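3-methyladenine DNA glycosylase (Helicobacter pylori, PDB 1PU6) excises 3-methyladenine from alkylated DNA as a helix-hairpin-helix glycosylase of base excision repair. Local coordinates at residues V38-T43 and K93-L97. Numbering follows the deposited sequence.
Sequences VLTQNT and KAKRL
The amino group of K93 binds two backbone carbonyls in segment 38-43, beside the T40-T43 turn. K93 NZ donates to L39 O at 2.8 Å and to Q41 O at 2.9 Å. The lysine reaches them almost fully extended, with chi1 m and chi2 to chi4 t. A third acceptor, S87 O, lies in the loop before helix 90-108. The oxygen of water 1 donates to V38 O (3.0 Å) and weakly to Q41 OE1 (3.0 Å), and accepts from R96 NH1 (3.0 Å), bridging the segments. Q41 NE2 lies 3.2 Å from R96 NH1, but both are donors and do not bond. The Q41 amide is instead held by G128 O and G130 N.

T40 to T43 form a type II beta turn, with T43 N bonded to T40 O at 3.1 Å. Q41 is at -58/129 and N42 at 62/18. Residues 93-97 are regular helix; K93 and R96 direct CA-to-CB toward the turn segment. CA atoms are nearest at L39-K93 (6.6 Å) and V38-L97 (7.4 Å).

Apolar packing continues beside the polar centre. V38, chi1 t, brings CG1 to 3.6 Å from L97 CD2 and 3.9 Å from R96 CD. L39 CD2 meets L97 CD1 at 3.8 Å and K93 CB at 4.0 Å. L39 and L97 are both m,t rotamers.

The contact joins two helices within the HhH-GPD family region, with a lysine amino group bonded to the carbonyls of L39 and Q41 in and beside the beta turn. L39 also packs on V48 and S51 of helix 45-57, while A94 faces helix 77-83 through F77, L80 and A81.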
ATOM      1  N   VAL A  38       2.931  -5.596   2.990  1.00 13.80           N
ATOM      2  CA  VAL A  38       3.335  -6.159   4.263  1.00 14.67           C
ATOM      3  C   VAL A  38       4.835  -5.967   4.484  1.00 14.91           C
ATOM      4  O   VAL A  38       5.250  -5.551   5.588  1.00 16.05           O
ATOM      5  CB  VAL A  38       2.955  -7.666   4.318  1.00 13.15           C
ATOM      6  CG1 VAL A  38       3.536  -8.321   5.577  1.00 15.62           C
ATOM      7  CG2 VAL A  38       1.389  -7.786   4.271  1.00 16.31           C
ATOM      8  N   LEU A  39       5.660  -6.312   3.475  1.00 14.52           N
ATOM      9  CA  LEU A  39       7.123  -6.266   3.615  1.00 14.95           C
ATOM     10  C   LEU A  39       7.707  -4.897   3.761  1.00 16.39           C
ATOM     11  O   LEU A  39       8.837  -4.771   4.305  1.00 18.83           O
ATOM     12  CB  LEU A  39       7.810  -6.971   2.453  1.00 14.74           C
ATOM     13  CG  LEU A  39       7.554  -8.479   2.320  1.00 13.93           C
ATOM     14  CD1 LEU A  39       8.217  -8.964   0.997  1.00 17.12           C
ATOM     15  CD2 LEU A  39       8.200  -9.145   3.519  1.00 16.27           C
ATOM     16  N   THR A  40       6.962  -3.858   3.324  1.00 15.36           N
ATOM     17  CA  THR A  40       7.514  -2.530   3.461  1.00 17.79           C
ATOM     18  C   THR A  40       7.441  -1.918   4.875  1.00 17.38           C
ATOM     19  O   THR A  40       8.017  -0.858   5.138  1.00 19.83           O
ATOM     20  CB  THR A  40       6.898  -1.608   2.358  1.00 18.32           C
ATOM     21  OG1 THR A  40       7.726  -0.436   2.204  1.00 21.30           O
ATOM     22  CG2 THR A  40       5.530  -1.128   2.754  1.00 17.19           C
ATOM     23  N   GLN A  41       6.716  -2.554   5.784  1.00 18.96           N
ATOM     24  CA  GLN A  41       6.580  -2.026   7.140  1.00 18.71           C
ATOM     25  C   GLN A  41       7.939  -1.845   7.828  1.00 19.87           C
ATOM     26  O   GLN A  41       8.768  -2.757   7.821  1.00 20.28           O
ATOM     27  CB  GLN A  41       5.612  -2.922   7.946  1.00 18.62           C
ATOM     28  CG  GLN A  41       5.258  -2.418   9.378  1.00 17.97           C
ATOM     29  CD  GLN A  41       4.142  -3.268  10.009  1.00 18.62           C
ATOM     30  OE1 GLN A  41       2.970  -3.248   9.563  1.00 18.95           O
ATOM     31  NE2 GLN A  41       4.498  -4.026  11.033  1.00 21.51           N
ATOM     32  N   ASN A  42       8.191  -0.640   8.385  1.00 20.89           N
ATOM     33  CA  ASN A  42       9.465  -0.346   9.073  1.00 24.01           C
ATOM     34  C   ASN A  42      10.705  -0.442   8.179  1.00 24.09           C
ATOM     35  O   ASN A  42      11.831  -0.520   8.683  1.00 26.62           O
ATOM     36  CB  ASN A  42       9.600  -1.182  10.362  1.00 24.40           C
ATOM     37  CG  ASN A  42       8.587  -0.757  11.390  1.00 26.90           C
ATOM     38  OD1 ASN A  42       8.387   0.466  11.603  1.00 31.94           O
ATOM     39  ND2 ASN A  42       7.918  -1.724  12.028  1.00 30.02           N
ATOM     40  N   THR A  43      10.503  -0.406   6.862  1.00 23.61           N
ATOM     41  CA  THR A  43      11.671  -0.381   5.935  1.00 24.28           C
ATOM     42  C   THR A  43      11.428   0.459   4.695  1.00 25.91           C
ATOM     43  O   THR A  43      10.437   1.177   4.630  1.00 29.29           O
ATOM     44  CB  THR A  43      12.179  -1.825   5.581  1.00 25.25           C
ATOM     45  OG1 THR A  43      13.443  -1.732   4.887  1.00 28.13           O
ATOM     46  CG2 THR A  43      11.262  -2.478   4.578  1.00 25.40           C
ATOM     47  N   LYS A  93       8.520 -11.041   9.591  1.00 11.79           N
ATOM     48  CA  LYS A  93       7.770 -10.838   8.332  1.00 13.06           C
ATOM     49  C   LYS A  93       7.415 -12.140   7.629  1.00 13.11           C
ATOM     50  O   LYS A  93       6.325 -12.268   7.086  1.00 12.61           O
ATOM     51  CB  LYS A  93       8.536  -9.900   7.416  1.00 13.47           C
ATOM     52  CG  LYS A  93       8.338  -8.472   7.907  1.00 14.21           C
ATOM     53  CD  LYS A  93       9.184  -7.532   7.088  1.00 17.17           C
ATOM     54  CE  LYS A  93       8.963  -6.088   7.500  1.00 16.44           C
ATOM     55  NZ  LYS A  93       9.968  -5.150   6.798  1.00 19.45           N
ATOM     56  N   ALA A  94       8.317 -13.128   7.683  1.00 13.05           N
ATOM     57  CA  ALA A  94       7.962 -14.445   7.144  1.00 12.88           C
ATOM     58  C   ALA A  94       6.750 -15.013   7.875  1.00 13.71           C
ATOM     59  O   ALA A  94       5.785 -15.463   7.232  1.00 13.10           O
ATOM     60  CB  ALA A  94       9.177 -15.435   7.211  1.00 13.44           C
ATOM     61  N   LYS A  95       6.771 -15.007   9.207  1.00 13.11           N
ATOM     62  CA  LYS A  95       5.628 -15.542   9.932  1.00 13.85           C
ATOM     63  C   LYS A  95       4.309 -14.724   9.638  1.00 14.13           C
ATOM     64  O   LYS A  95       3.222 -15.284   9.470  1.00 15.08           O
ATOM     65  CB  LYS A  95       5.902 -15.543  11.447  1.00 15.55           C
ATOM     66  CG  LYS A  95       4.631 -15.988  12.251  1.00 18.44           C
ATOM     67  CD  LYS A  95       5.010 -16.385  13.657  1.00 22.80           C
ATOM     68  CE  LYS A  95       3.766 -16.647  14.506  1.00 27.47           C
ATOM     69  NZ  LYS A  95       2.959 -17.855  14.049  1.00 28.36           N
ATOM     70  N   ARG A  96       4.449 -13.417   9.585  1.00 12.57           N
ATOM     71  CA  ARG A  96       3.276 -12.560   9.347  1.00 12.75           C
ATOM     72  C   ARG A  96       2.641 -12.887   7.973  1.00 13.02           C
ATOM     73  O   ARG A  96       1.404 -12.964   7.864  1.00 13.45           O
ATOM     74  CB  ARG A  96       3.740 -11.118   9.295  1.00 13.51           C
ATOM     75  CG  ARG A  96       2.639 -10.142   9.305  1.00 15.96           C
ATOM     76  CD  ARG A  96       3.231  -8.701   9.444  1.00 19.33           C
ATOM     77  NE  ARG A  96       4.186  -8.641  10.589  1.00 21.50           N
ATOM     78  CZ  ARG A  96       5.174  -7.760  10.692  1.00 24.64           C
ATOM     79  NH1 ARG A  96       5.380  -6.871   9.740  1.00 24.58           N
ATOM     80  NH2 ARG A  96       5.952  -7.742  11.788  1.00 26.14           N
ATOM     81  N   LEU A  97       3.486 -13.062   6.931  1.00 11.76           N
ATOM     82  CA  LEU A  97       2.971 -13.460   5.580  1.00 11.89           C
ATOM     83  C   LEU A  97       2.308 -14.834   5.542  1.00 12.14           C
ATOM     84  O   LEU A  97       1.263 -15.037   4.913  1.00 11.93           O
ATOM     85  CB  LEU A  97       4.108 -13.433   4.531  1.00 12.05           C
ATOM     86  CG  LEU A  97       4.515 -12.028   4.151  1.00 13.97           C
ATOM     87  CD1 LEU A  97       5.777 -12.120   3.253  1.00 17.81           C
ATOM     88  CD2 LEU A  97       3.375 -11.229   3.490  1.00 16.17           C
TER
HETATM   89  O   HOH W   1       3.384  -5.652   7.877  1.00 19.88           O